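Side-chain contacts in restriction endonuclease S subunits (Thermoanaerobacter tengcongensis, PDB 3OKG), which probably serves as the DNA-binding specificity subunit of a type I methyltransferase, with two target-recognition domains joined by long coiled-coil helices: residues G32-P37 / T167-P172; Q243-S248 / I275-P280; G287-S292 / F325-Y330. One frame throughout, in Å; residues are numbered along the deposited sequence.

Contact 1 of 3, residues G32-P37 / T167-P172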
ATOM      1  N   GLY A  32      21.061 -28.987   4.608  1.00 22.02           N
ATOM      2  CA  GLY A  32      22.359 -29.286   5.204  1.00 17.62           C
ATOM      3  C   GLY A  32      23.250 -30.170   4.334  1.00 22.69           C
ATOM      4  O   GLY A  32      24.475 -30.115   4.420  1.00 22.27           O
ATOM      5  N   GLU A  33      22.636 -30.983   3.483  1.00 22.58           N
ATOM      6  CA  GLU A  33      23.394 -31.896   2.641  1.00 19.41           C
ATOM      7  C   GLU A  33      24.224 -31.152   1.609  1.00 24.60           C
ATOM      8  O   GLU A  33      25.188 -31.686   1.093  1.00 20.38           O
ATOM      9  CB  GLU A  33      22.447 -32.865   1.907  1.00 22.17           C
ATOM     10  CG  GLU A  33      21.692 -33.853   2.804  1.00 18.47           C
ATOM     11  CD  GLU A  33      20.937 -34.884   1.950  1.00 25.90           C
ATOM     12  OE1 GLU A  33      21.589 -35.763   1.378  1.00 23.29           O
ATOM     13  OE2 GLU A  33      19.715 -34.760   1.797  1.00 25.57           O
ATOM     14  N   VAL A  34      23.818 -29.933   1.270  1.00 19.98           N
ATOM     15  CA  VAL A  34      24.598 -29.135   0.319  1.00 20.57           C
ATOM     16  C   VAL A  34      25.257 -27.923   1.011  1.00 18.29           C
ATOM     17  O   VAL A  34      25.629 -26.957   0.363  1.00 22.35           O
ATOM     18  CB  VAL A  34      23.742 -28.729  -0.912  1.00 20.13           C
ATOM     19  CG1 VAL A  34      23.193 -29.963  -1.589  1.00 20.83           C
ATOM     20  CG2 VAL A  34      22.595 -27.798  -0.496  1.00 19.80           C
ATOM     21  N   CYS A  35      25.466 -28.022   2.325  1.00 17.39           N
ATOM     22  CA  CYS A  35      26.170 -26.983   3.073  1.00 19.02           C
ATOM     23  C   CYS A  35      27.512 -27.483   3.599  1.00 27.62           C
ATOM     24  O   CYS A  35      27.735 -28.692   3.711  1.00 24.30           O
ATOM     25  CB  CYS A  35      25.330 -26.533   4.278  1.00 22.27           C
ATOM     26  SG  CYS A  35      23.838 -25.615   3.811  1.00 23.51           S
ATOM     27  N   LEU A  36      28.388 -26.540   3.937  1.00 22.15           N
ATOM     28  CA  LEU A  36      29.687 -26.842   4.528  1.00 18.83           C
ATOM     29  C   LEU A  36      29.734 -26.426   5.996  1.00 23.33           C
ATOM     30  O   LEU A  36      28.943 -25.594   6.440  1.00 24.21           O
ATOM     31  CB  LEU A  36      30.788 -26.091   3.764  1.00 21.30           C
ATOM     32  CG  LEU A  36      30.916 -26.334   2.250  1.00 27.99           C
ATOM     33  CD1 LEU A  36      31.956 -25.376   1.652  1.00 30.31           C
ATOM     34  CD2 LEU A  36      31.287 -27.782   1.969  1.00 25.13           C
ATOM     35  N   PRO A  37      30.713 -26.954   6.746  1.00 24.96           N
ATOM     36  CA  PRO A  37      30.842 -26.531   8.139  1.00 23.47           C
ATOM     37  C   PRO A  37      31.240 -25.050   8.216  1.00 21.99           C
ATOM     38  O   PRO A  37      31.810 -24.489   7.273  1.00 21.82           O
ATOM     39  CB  PRO A  37      31.965 -27.423   8.679  1.00 29.60           C
ATOM     40  CG  PRO A  37      32.092 -28.541   7.694  1.00 32.49           C
ATOM     41  CD  PRO A  37      31.723 -27.957   6.375  1.00 30.18           C
ATOM     42  N   THR A 167      15.610 -28.753   6.727  1.00 19.26           N
ATOM     43  CA  THR A 167      14.489 -28.532   5.820  1.00 16.55           C
ATOM     44  C   THR A 167      14.797 -29.165   4.473  1.00 21.93           C
ATOM     45  O   THR A 167      15.958 -29.262   4.090  1.00 20.79           O
ATOM     46  CB  THR A 167      14.122 -27.012   5.654  1.00 21.07           C
ATOM     47  OG1 THR A 167      15.220 -26.301   5.065  1.00 20.31           O
ATOM     48  CG2 THR A 167      13.713 -26.369   7.007  1.00 17.12           C
ATOM     49  N   LEU A 168      13.757 -29.601   3.759  1.00 18.65           N
ATOM     50  CA  LEU A 168      13.917 -30.157   2.417  1.00 18.83           C
ATOM     51  C   LEU A 168      13.913 -29.078   1.350  1.00 21.62           C
ATOM     52  O   LEU A 168      13.103 -28.164   1.416  1.00 19.74           O
ATOM     53  CB  LEU A 168      12.747 -31.106   2.094  1.00 21.74           C
ATOM     54  CG  LEU A 168      12.713 -32.401   2.887  1.00 24.80           C
ATOM     55  CD1 LEU A 168      11.548 -33.324   2.382  1.00 22.76           C
ATOM     56  CD2 LEU A 168      14.061 -33.099   2.763  1.00 27.88           C
ATOM     57  N   ILE A 169      14.767 -29.227   0.334  1.00 21.04           N
ATOM     58  CA  ILE A 169      14.840 -28.270  -0.761  1.00 20.95           C
ATOM     59  C   ILE A 169      14.933 -29.004  -2.106  1.00 18.53           C
ATOM     60  O   ILE A 169      15.541 -30.053  -2.182  1.00 19.10           O
ATOM     61  CB  ILE A 169      16.097 -27.342  -0.619  1.00 18.60           C
ATOM     62  CG1 ILE A 169      17.401 -28.149  -0.637  1.00 19.23           C
ATOM     63  CG2 ILE A 169      15.973 -26.464   0.649  1.00 20.30           C
ATOM     64  CD1 ILE A 169      18.681 -27.319  -1.123  1.00 21.03           C
ATOM     65  N   PRO A 170      14.330 -28.434  -3.160  1.00 16.49           N
ATOM     66  CA  PRO A 170      14.455 -28.987  -4.501  1.00 22.02           C
ATOM     67  C   PRO A 170      15.796 -28.545  -5.070  1.00 22.81           C
ATOM     68  O   PRO A 170      16.158 -27.363  -4.969  1.00 19.72           O
ATOM     69  CB  PRO A 170      13.338 -28.287  -5.278  1.00 20.41           C
ATOM     70  CG  PRO A 170      13.007 -27.077  -4.521  1.00 22.96           C
ATOM     71  CD  PRO A 170      13.699 -27.111  -3.189  1.00 19.38           C
ATOM     72  N   LEU A 171      16.521 -29.473  -5.671  1.00 17.02           N
ATOM     73  CA  LEU A 171      17.867 -29.165  -6.139  1.00 16.24           C
ATOM     74  C   LEU A 171      18.082 -29.485  -7.622  1.00 18.70           C
ATOM     75  O   LEU A 171      18.344 -30.633  -7.966  1.00 24.10           O
ATOM     76  CB  LEU A 171      18.863 -29.931  -5.286  1.00 15.82           C
ATOM     77  CG  LEU A 171      20.335 -29.531  -5.488  1.00 26.07           C
ATOM     78  CD1 LEU A 171      20.608 -28.244  -4.769  1.00 24.47           C
ATOM     79  CD2 LEU A 171      21.241 -30.623  -4.935  1.00 25.07           C
ATOM     80  N   PRO A 172      17.961 -28.478  -8.488  1.00 19.91           N
ATOM     81  CA  PRO A 172      18.312 -28.666  -9.903  1.00 20.41           C
ATOM     82  C   PRO A 172      19.813 -28.864 -10.061  1.00 22.08           C
ATOM     83  O   PRO A 172      20.566 -28.631  -9.104  1.00 20.78           O
ATOM     84  CB  PRO A 172      17.955 -27.327 -10.540  1.00 23.20           C
ATOM     85  CG  PRO A 172      17.172 -26.543  -9.461  1.00 24.14           C
ATOM     86  CD  PRO A 172      17.696 -27.065  -8.174  1.00 17.30           C
TER
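Ile-169 and Leu-171 both reach Val-34, one methyl each, from the strand that carries them. Ahead of them Thr-167 leads into strand 168-171; its OG1 is hydrogen-bonded to Val-164 O, and its backbone pairs with Leu-31. Leu-168 turns its CB away from the loop and touches Arg-30, leaving the next residue to face inward. Ile-169 meets Val-34 tip to tip, its CD1 4.0 Å from Val-34 CG2. The reach comes from a less common torsion: CG1 sits between the backbone N and the carbonyl carbon (chi1 60°), and the nearly extended second torsion carries CD1 out toward the loop. An isoleucine suits the spot because its CG2 branch stays back near the strand while the longer arm spans the gap.

The strand pairs antiparallel with strand 27-30, forming a two-stranded sheet in the first DNA specificity domain, and 32-37 follows directly from that partner through a short 3-10 turn. Helices 130-137 and 140-143 also cover Ile-169, through Leu-133, Leu-136 and Ile-142.

The backbone pairing with Val-29 falls at Ile-169, so the position of Pro-170 can do without an N-H, while its ring packs on Trp-28 and Leu-136. Leu-171 faces the loop again. Its side chain and that of Val-34 run antiparallel alongside each other, so that CD2 comes to 3.9 Å from Val-34 CG1. The bond from Cys-35 N to Gly-32 O, 3.1 Å, closes the turn that presents the valine. Beyond, Pro-172 offers its carbonyl O to Gln-177 NE2 on the long helix 174-216.

Contact 2 of 3, residues Q243-S248 / I275-P280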
ATOM      1  N   GLN A 243     -30.945  23.007   9.593  1.00 46.28           N
ATOM      2  CA  GLN A 243     -31.269  23.475  10.941  1.00 49.51           C
ATOM      3  C   GLN A 243     -31.310  22.317  11.922  1.00 44.20           C
ATOM      4  O   GLN A 243     -31.733  21.224  11.565  1.00 41.96           O
ATOM      5  CB  GLN A 243     -32.654  24.109  10.982  1.00 47.18           C
ATOM      6  CG  GLN A 243     -32.858  25.385  10.194  1.00 61.14           C
ATOM      7  CD  GLN A 243     -34.256  25.916  10.419  1.00 64.67           C
ATOM      8  OE1 GLN A 243     -35.098  25.898   9.520  1.00 66.72           O
ATOM      9  NE2 GLN A 243     -34.528  26.345  11.647  1.00 69.79           N
ATOM     10  N   SER A 244     -30.914  22.584  13.161  1.00 52.92           N
ATOM     11  CA  SER A 244     -31.055  21.610  14.241  1.00 66.32           C
ATOM     12  C   SER A 244     -32.508  21.530  14.697  1.00 51.20           C
ATOM     13  O   SER A 244     -33.067  22.518  15.178  1.00 54.59           O
ATOM     14  CB  SER A 244     -30.156  21.983  15.425  1.00 49.54           C
ATOM     15  OG  SER A 244     -30.414  23.303  15.866  1.00 78.51           O
ATOM     16  N   PRO A 245     -33.128  20.353  14.533  1.00 47.58           N
ATOM     17  CA  PRO A 245     -34.502  20.130  14.995  1.00 47.32           C
ATOM     18  C   PRO A 245     -34.501  20.136  16.520  1.00 57.36           C
ATOM     19  O   PRO A 245     -33.424  20.142  17.126  1.00 53.47           O
ATOM     20  CB  PRO A 245     -34.822  18.710  14.501  1.00 56.52           C
ATOM     21  CG  PRO A 245     -33.647  18.281  13.651  1.00 60.20           C
ATOM     22  CD  PRO A 245     -32.487  19.110  14.072  1.00 50.64           C
ATOM     23  N   PRO A 246     -35.688  20.133  17.141  1.00 59.05           N
ATOM     24  CA  PRO A 246     -35.695  20.010  18.601  1.00 65.12           C
ATOM     25  C   PRO A 246     -35.049  18.687  18.992  1.00 57.82           C
ATOM     26  O   PRO A 246     -35.436  17.636  18.468  1.00 48.68           O
ATOM     27  CB  PRO A 246     -37.188  19.988  18.948  1.00 62.55           C
ATOM     28  CG  PRO A 246     -37.879  20.586  17.762  1.00 67.77           C
ATOM     29  CD  PRO A 246     -37.046  20.212  16.576  1.00 73.50           C
ATOM     30  N   SER A 247     -34.094  18.763  19.914  1.00 66.44           N
ATOM     31  CA  SER A 247     -33.545  17.582  20.546  1.00 74.35           C
ATOM     32  C   SER A 247     -34.791  16.794  20.901  1.00 68.56           C
ATOM     33  O   SER A 247     -35.890  17.344  20.958  1.00 89.94           O
ATOM     34  CB  SER A 247     -32.600  17.967  21.684  1.00 75.09           C
ATOM     35  OG  SER A 247     -31.479  17.101  21.731  1.00 68.66           O
ATOM     36  N   SER A 248     -34.618  15.501  21.125  1.00 56.13           N
ATOM     37  CA  SER A 248     -35.758  14.620  21.379  1.00 52.63           C
ATOM     38  C   SER A 248     -36.670  14.262  20.193  1.00 51.63           C
ATOM     39  O   SER A 248     -37.783  13.779  20.398  1.00 49.19           O
ATOM     40  CB  SER A 248     -36.593  15.239  22.504  1.00 58.44           C
ATOM     41  OG  SER A 248     -37.533  16.165  21.991  1.00 70.74           O
ATOM     42  N   ILE A 275     -28.897   7.895  12.340  1.00 51.54           N
ATOM     43  CA  ILE A 275     -29.937   8.347  13.262  1.00 51.45           C
ATOM     44  C   ILE A 275     -31.024   9.097  12.486  1.00 70.61           C
ATOM     45  O   ILE A 275     -30.739   9.779  11.494  1.00 53.51           O
ATOM     46  CB  ILE A 275     -29.333   9.243  14.369  1.00 66.87           C
ATOM     47  CG1 ILE A 275     -30.317   9.471  15.519  1.00 61.84           C
ATOM     48  CG2 ILE A 275     -28.869  10.570  13.811  1.00 49.76           C
ATOM     49  CD1 ILE A 275     -29.728  10.345  16.609  1.00 45.92           C
ATOM     50  N   TRP A 276     -32.270   8.944  12.925  1.00 47.91           N
ATOM     51  CA  TRP A 276     -33.411   9.565  12.262  1.00 44.65           C
ATOM     52  C   TRP A 276     -33.916  10.793  13.016  1.00 59.62           C
ATOM     53  O   TRP A 276     -33.577  11.000  14.183  1.00 45.11           O
ATOM     54  CB  TRP A 276     -34.557   8.574  12.147  1.00 53.63           C
ATOM     55  CG  TRP A 276     -34.565   7.759  10.920  1.00 45.24           C
ATOM     56  CD1 TRP A 276     -35.569   7.688   9.994  1.00 57.29           C
ATOM     57  CD2 TRP A 276     -33.538   6.864  10.474  1.00 40.49           C
ATOM     58  NE1 TRP A 276     -35.225   6.808   8.992  1.00 54.82           N
ATOM     59  CE2 TRP A 276     -33.985   6.288   9.265  1.00 58.79           C
ATOM     60  CE3 TRP A 276     -32.284   6.500  10.975  1.00 48.80           C
ATOM     61  CZ2 TRP A 276     -33.223   5.369   8.552  1.00 49.58           C
ATOM     62  CZ3 TRP A 276     -31.530   5.586  10.267  1.00 61.53           C
ATOM     63  CH2 TRP A 276     -32.002   5.028   9.069  1.00 54.92           C
ATOM     64  N   CYS A 277     -34.737  11.598  12.342  1.00 53.66           N
ATOM     65  CA  CYS A 277     -35.417  12.729  12.978  1.00 47.57           C
ATOM     66  C   CYS A 277     -36.892  12.693  12.627  1.00 52.16           C
ATOM     67  O   CYS A 277     -37.261  12.793  11.459  1.00 49.32           O
ATOM     68  CB  CYS A 277     -34.808  14.068  12.557  1.00 55.23           C
ATOM     69  SG  CYS A 277     -35.798  15.533  13.055  1.00 43.74           S
ATOM     70  N   SER A 278     -37.738  12.536  13.643  1.00 51.53           N
ATOM     71  CA  SER A 278     -39.174  12.397  13.434  1.00 45.20           C
ATOM     72  C   SER A 278     -39.828  13.730  13.021  1.00 53.65           C
ATOM     73  O   SER A 278     -41.030  13.784  12.745  1.00 41.89           O
ATOM     74  CB  SER A 278     -39.831  11.880  14.719  1.00 40.99           C
ATOM     75  OG  SER A 278     -39.574  12.789  15.777  1.00 46.56           O
ATOM     76  N   ALA A 279     -39.039  14.801  12.985  1.00 41.32           N
ATOM     77  CA  ALA A 279     -39.571  16.125  12.656  1.00 63.19           C
ATOM     78  C   ALA A 279     -38.738  16.836  11.593  1.00 44.51           C
ATOM     79  O   ALA A 279     -38.204  17.911  11.851  1.00 38.61           O
ATOM     80  CB  ALA A 279     -39.666  16.995  13.915  1.00 43.60           C
ATOM     81  N   PRO A 280     -38.642  16.240  10.395  1.00 43.66           N
ATOM     82  CA  PRO A 280     -37.787  16.720   9.300  1.00 43.39           C
ATOM     83  C   PRO A 280     -38.022  18.190   8.967  1.00 40.71           C
ATOM     84  O   PRO A 280     -39.081  18.533   8.447  1.00 49.38           O
ATOM     85  CB  PRO A 280     -38.233  15.866   8.110  1.00 53.22           C
ATOM     86  CG  PRO A 280     -38.886  14.676   8.697  1.00 58.56           C
ATOM     87  CD  PRO A 280     -39.494  15.113   9.982  1.00 45.13           C
TER
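Pro-245 turns its CB and CG to the sulfur of Cys-277, the one side-chain pair in close contact between 243-248 and 275-280. SG lies 3.5 Å from Pro-245 CG and 3.6 Å from Pro-245 CB, so it sits almost equally far from both carbons; seen from the ring, it stands almost on the continuation of the line from CA through CB. Ala-279 adds a looser touch, its carbonyl O 4.4 Å from Pro-245 CB.

What puts the sulfur there is the turn that ends the short strand 276-277. With SG anti to the backbone N (chi1 169°), the thiol extends toward the proline, and it also takes the N-H of Ala-279: the bond from Ala-279 N to Cys-277 SG is 3.3 Å long, with an angle of 150° at the hydrogen. A small, unbranched side chain suits this place, because it can fold over its own turn and still leave the sulfur turned to the proline.

Further out, the backbone of Cys-277 pairs with Leu-257, which fixes its strand in the five-stranded mixed sheet of the second specificity domain. Phe-259 of strand 257-260 touches both Pro-245 and Cys-277, and Tyr-250 adds a further aromatic neighbour to the proline. Ser-278 OG bonds to Thr-249 O, tying the turn to the chain that follows 243-248.

Proline, rigid and without an N-H, gives the loop a fixed apolar surface, and the large, polarisable sulfur meets it by dispersion while accepting an N-H from within its own turn. The contact therefore probably depends on shape more than on polar attraction.

Contact 3 of 3, residues G287-S292 / F325-Y330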
ATOM      1  N   GLY A 287     -29.996  13.170  -5.301  1.00 50.85           N
ATOM      2  CA  GLY A 287     -29.472  14.101  -6.275  1.00 49.56           C
ATOM      3  C   GLY A 287     -28.764  15.233  -5.567  1.00 59.52           C
ATOM      4  O   GLY A 287     -27.555  15.393  -5.709  1.00 55.81           O
ATOM      5  N   ASP A 288     -29.509  16.000  -4.777  1.00 38.65           N
ATOM      6  CA  ASP A 288     -28.958  17.196  -4.152  1.00 36.88           C
ATOM      7  C   ASP A 288     -27.556  17.014  -3.614  1.00 30.46           C
ATOM      8  O   ASP A 288     -27.206  15.969  -3.057  1.00 38.26           O
ATOM      9  CB  ASP A 288     -29.798  17.665  -2.965  1.00 28.78           C
ATOM     10  CG  ASP A 288     -31.263  17.804  -3.304  1.00 47.91           C
ATOM     11  OD1 ASP A 288     -31.606  17.801  -4.503  1.00 37.40           O
ATOM     12  OD2 ASP A 288     -32.077  17.899  -2.361  1.00 39.16           O
ATOM     13  N   VAL A 289     -26.759  18.060  -3.776  1.00 28.82           N
ATOM     14  CA  VAL A 289     -25.402  18.082  -3.286  1.00 30.92           C
ATOM     15  C   VAL A 289     -25.427  18.602  -1.871  1.00 29.96           C
ATOM     16  O   VAL A 289     -26.152  19.553  -1.572  1.00 31.58           O
ATOM     17  CB  VAL A 289     -24.530  19.001  -4.196  1.00 28.14           C
ATOM     18  CG1 VAL A 289     -23.138  19.194  -3.603  1.00 25.74           C
ATOM     19  CG2 VAL A 289     -24.440  18.399  -5.615  1.00 22.71           C
ATOM     20  N   LEU A 290     -24.666  17.971  -0.983  1.00 31.96           N
ATOM     21  CA  LEU A 290     -24.584  18.425   0.400  1.00 28.87           C
ATOM     22  C   LEU A 290     -23.246  19.106   0.572  1.00 30.09           C
ATOM     23  O   LEU A 290     -22.240  18.653   0.027  1.00 35.00           O
ATOM     24  CB  LEU A 290     -24.712  17.245   1.392  1.00 31.92           C
ATOM     25  CG  LEU A 290     -25.934  16.331   1.243  1.00 33.41           C
ATOM     26  CD1 LEU A 290     -25.804  15.094   2.116  1.00 37.77           C
ATOM     27  CD2 LEU A 290     -27.231  17.073   1.570  1.00 40.21           C
ATOM     28  N   ILE A 291     -23.214  20.188   1.332  1.00 30.12           N
ATOM     29  CA  ILE A 291     -21.959  20.905   1.522  1.00 30.78           C
ATOM     30  C   ILE A 291     -21.825  21.331   2.977  1.00 38.72           C
ATOM     31  O   ILE A 291     -22.814  21.678   3.609  1.00 35.61           O
ATOM     32  CB  ILE A 291     -21.863  22.116   0.579  1.00 30.59           C
ATOM     33  CG1 ILE A 291     -20.481  22.764   0.662  1.00 32.92           C
ATOM     34  CG2 ILE A 291     -22.975  23.118   0.869  1.00 33.84           C
ATOM     35  CD1 ILE A 291     -20.145  23.606  -0.552  1.00 34.60           C
ATOM     36  N   SER A 292     -20.606  21.273   3.509  1.00 41.02           N
ATOM     37  CA  SER A 292     -20.369  21.619   4.903  1.00 33.74           C
ATOM     38  C   SER A 292     -20.283  23.123   5.030  1.00 44.57           C
ATOM     39  O   SER A 292     -19.528  23.759   4.316  1.00 40.75           O
ATOM     40  CB  SER A 292     -19.072  20.988   5.405  1.00 56.93           C
ATOM     41  OG  SER A 292     -18.743  21.473   6.696  1.00 62.37           O
ATOM     42  N   PHE A 325     -23.610  16.833 -11.530  1.00 20.09           N
ATOM     43  CA  PHE A 325     -22.178  16.551 -11.536  1.00 26.58           C
ATOM     44  C   PHE A 325     -21.297  17.698 -12.017  1.00 25.17           C
ATOM     45  O   PHE A 325     -20.116  17.764 -11.654  1.00 23.14           O
ATOM     46  CB  PHE A 325     -21.912  15.240 -12.262  1.00 28.80           C
ATOM     47  CG  PHE A 325     -22.416  14.046 -11.482  1.00 26.01           C
ATOM     48  CD1 PHE A 325     -21.945  13.814 -10.199  1.00 36.94           C
ATOM     49  CD2 PHE A 325     -23.373  13.197 -12.007  1.00 39.50           C
ATOM     50  CE1 PHE A 325     -22.409  12.721  -9.447  1.00 38.17           C
ATOM     51  CE2 PHE A 325     -23.841  12.113 -11.272  1.00 39.85           C
ATOM     52  CZ  PHE A 325     -23.360  11.885  -9.985  1.00 42.01           C
ATOM     53  N   TRP A 326     -21.875  18.622 -12.786  1.00 22.83           N
ATOM     54  CA  TRP A 326     -21.143  19.872 -13.137  1.00 23.08           C
ATOM     55  C   TRP A 326     -20.913  20.678 -11.864  1.00 23.24           C
ATOM     56  O   TRP A 326     -19.795  21.135 -11.574  1.00 22.81           O
ATOM     57  CB  TRP A 326     -21.950  20.693 -14.157  1.00 25.68           C
ATOM     58  CG  TRP A 326     -21.281  21.970 -14.635  1.00 21.41           C
ATOM     59  CD1 TRP A 326     -21.644  23.267 -14.315  1.00 26.91           C
ATOM     60  CD2 TRP A 326     -20.162  22.077 -15.529  1.00 21.53           C
ATOM     61  NE1 TRP A 326     -20.816  24.168 -14.963  1.00 23.65           N
ATOM     62  CE2 TRP A 326     -19.909  23.465 -15.727  1.00 24.70           C
ATOM     63  CE3 TRP A 326     -19.371  21.141 -16.217  1.00 20.43           C
ATOM     64  CZ2 TRP A 326     -18.874  23.928 -16.536  1.00 24.54           C
ATOM     65  CZ3 TRP A 326     -18.340  21.609 -17.032  1.00 24.01           C
ATOM     66  CH2 TRP A 326     -18.104  22.989 -17.188  1.00 28.73           C
ATOM     67  N   LEU A 327     -21.992  20.835 -11.096  1.00 19.94           N
ATOM     68  CA  LEU A 327     -21.937  21.507  -9.802  1.00 21.00           C
ATOM     69  C   LEU A 327     -20.913  20.856  -8.868  1.00 25.60           C
ATOM     70  O   LEU A 327     -20.092  21.532  -8.252  1.00 22.40           O
ATOM     71  CB  LEU A 327     -23.317  21.460  -9.132  1.00 22.37           C
ATOM     72  CG  LEU A 327     -23.396  22.089  -7.739  1.00 27.64           C
ATOM     73  CD1 LEU A 327     -22.870  23.522  -7.773  1.00 25.40           C
ATOM     74  CD2 LEU A 327     -24.828  22.052  -7.213  1.00 21.66           C
ATOM     75  N   LEU A 328     -20.970  19.530  -8.767  1.00 26.19           N
ATOM     76  CA  LEU A 328     -20.071  18.798  -7.885  1.00 28.15           C
ATOM     77  C   LEU A 328     -18.598  19.011  -8.236  1.00 28.33           C
ATOM     78  O   LEU A 328     -17.770  19.259  -7.353  1.00 25.50           O
ATOM     79  CB  LEU A 328     -20.395  17.299  -7.929  1.00 26.30           C
ATOM     80  CG  LEU A 328     -19.845  16.496  -6.753  1.00 33.39           C
ATOM     81  CD1 LEU A 328     -20.359  17.090  -5.465  1.00 29.74           C
ATOM     82  CD2 LEU A 328     -20.252  15.009  -6.850  1.00 39.04           C
ATOM     83  N   TYR A 329     -18.250  18.871  -9.508  1.00 21.16           N
ATOM     84  CA  TYR A 329     -16.869  19.125  -9.916  1.00 24.86           C
ATOM     85  C   TYR A 329     -16.431  20.544  -9.583  1.00 33.53           C
ATOM     86  O   TYR A 329     -15.296  20.779  -9.170  1.00 21.76           O
ATOM     87  CB  TYR A 329     -16.690  18.898 -11.406  1.00 24.86           C
ATOM     88  CG  TYR A 329     -16.338  17.470 -11.739  1.00 33.13           C
ATOM     89  CD1 TYR A 329     -17.194  16.692 -12.509  1.00 21.35           C
ATOM     90  CD2 TYR A 329     -15.158  16.897 -11.264  1.00 24.19           C
ATOM     91  CE1 TYR A 329     -16.883  15.371 -12.819  1.00 23.30           C
ATOM     92  CE2 TYR A 329     -14.839  15.571 -11.559  1.00 24.32           C
ATOM     93  CZ  TYR A 329     -15.710  14.823 -12.325  1.00 33.30           C
ATOM     94  OH  TYR A 329     -15.403  13.521 -12.623  1.00 30.81           O
ATOM     95  N   TYR A 330     -17.337  21.498  -9.780  1.00 23.22           N
ATOM     96  CA  TYR A 330     -16.991  22.909  -9.542  1.00 22.39           C
ATOM     97  C   TYR A 330     -16.715  23.142  -8.065  1.00 23.81           C
ATOM     98  O   TYR A 330     -15.704  23.735  -7.706  1.00 25.78           O
ATOM     99  CB  TYR A 330     -18.133  23.809  -9.997  1.00 23.77           C
ATOM    100  CG  TYR A 330     -17.775  25.286 -10.023  1.00 23.18           C
ATOM    101  CD1 TYR A 330     -16.716  25.745 -10.778  1.00 26.94           C
ATOM    102  CD2 TYR A 330     -18.527  26.215  -9.300  1.00 26.28           C
ATOM    103  CE1 TYR A 330     -16.391  27.100 -10.813  1.00 25.96           C
ATOM    104  CE2 TYR A 330     -18.212  27.562  -9.327  1.00 24.36           C
ATOM    105  CZ  TYR A 330     -17.160  27.999 -10.081  1.00 25.50           C
ATOM    106  OH  TYR A 330     -16.834  29.332 -10.126  1.00 28.20           O
TER
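OD2 of Asp-288, one residue ahead of the Val-289 that meets Leu-327 and Leu-328, is gripped twice: by a salt bridge from Arg-317 NH2 and by a hydrogen bond from Arg-285 N. A carboxylate suits this buried place because both partners are donors, one of them charged. The aspartate lies just before strand 289-292, an inner strand of the four-stranded antiparallel sheet in the second specificity domain, and helix 324-333 packs on one side of that sheet.

The apolar seam starts at the next residue. Val-289 points its CB at the helix and divides its two branches between consecutive leucines. CG2 lies 4.0 Å from Leu-327 CD2, and CG1 is 4.0 Å from Leu-328 CD1. Both leucines run their chains across the valine at a slant. Their CG atoms are anti to the backbone N (chi1 178° in Leu-327 and -162° in Leu-328), which throws the branched ends outward from the helix toward the strand. Leu-328 leaves the helix at a less direct angle, yet its CD1 still comes to the valine, and the side chain also touches Thr-300 and Val-302 of the neighbouring strand. A beta-branched residue fits an extended strand and shows two methyls to a helix, while leucine has the length to bridge from the helix.

Leu-290 faces the other side of the sheet, onto Phe-266 and Pro-271. Another flank of the helix faces the long helix 365-388: Trp-326 packs against its Gln-368 and Ile-371, Tyr-329 against Leu-375 and Gln-379, and Tyr-329 OH bonds to Asp-376 OD1. Along helix 324-333 itself the backbone closes regular turns, the one spanning the two leucines through the bond from Tyr-329 N to Phe-325 O, 3.1 Å long.

How the contacts relate
All three contacts are largely buried and apolar, and each is carried by two or three side chains. Contact 1 belongs to the first specificity domain, contacts 2 and 3 to the second, on the opposite side of the chain's centre: the centres of contacts 1 and 2 stand about 73 Å apart, those of 2 and 3 about 24 Å. Contacts 1 and 3 use the same chemistry, a valine dividing its methyls between two longer aliphatic chains, but one joins a loop to a strand and the other a strand to a helix. Contact 2, among more exposed loop residues, instead sets a proline against sulfur.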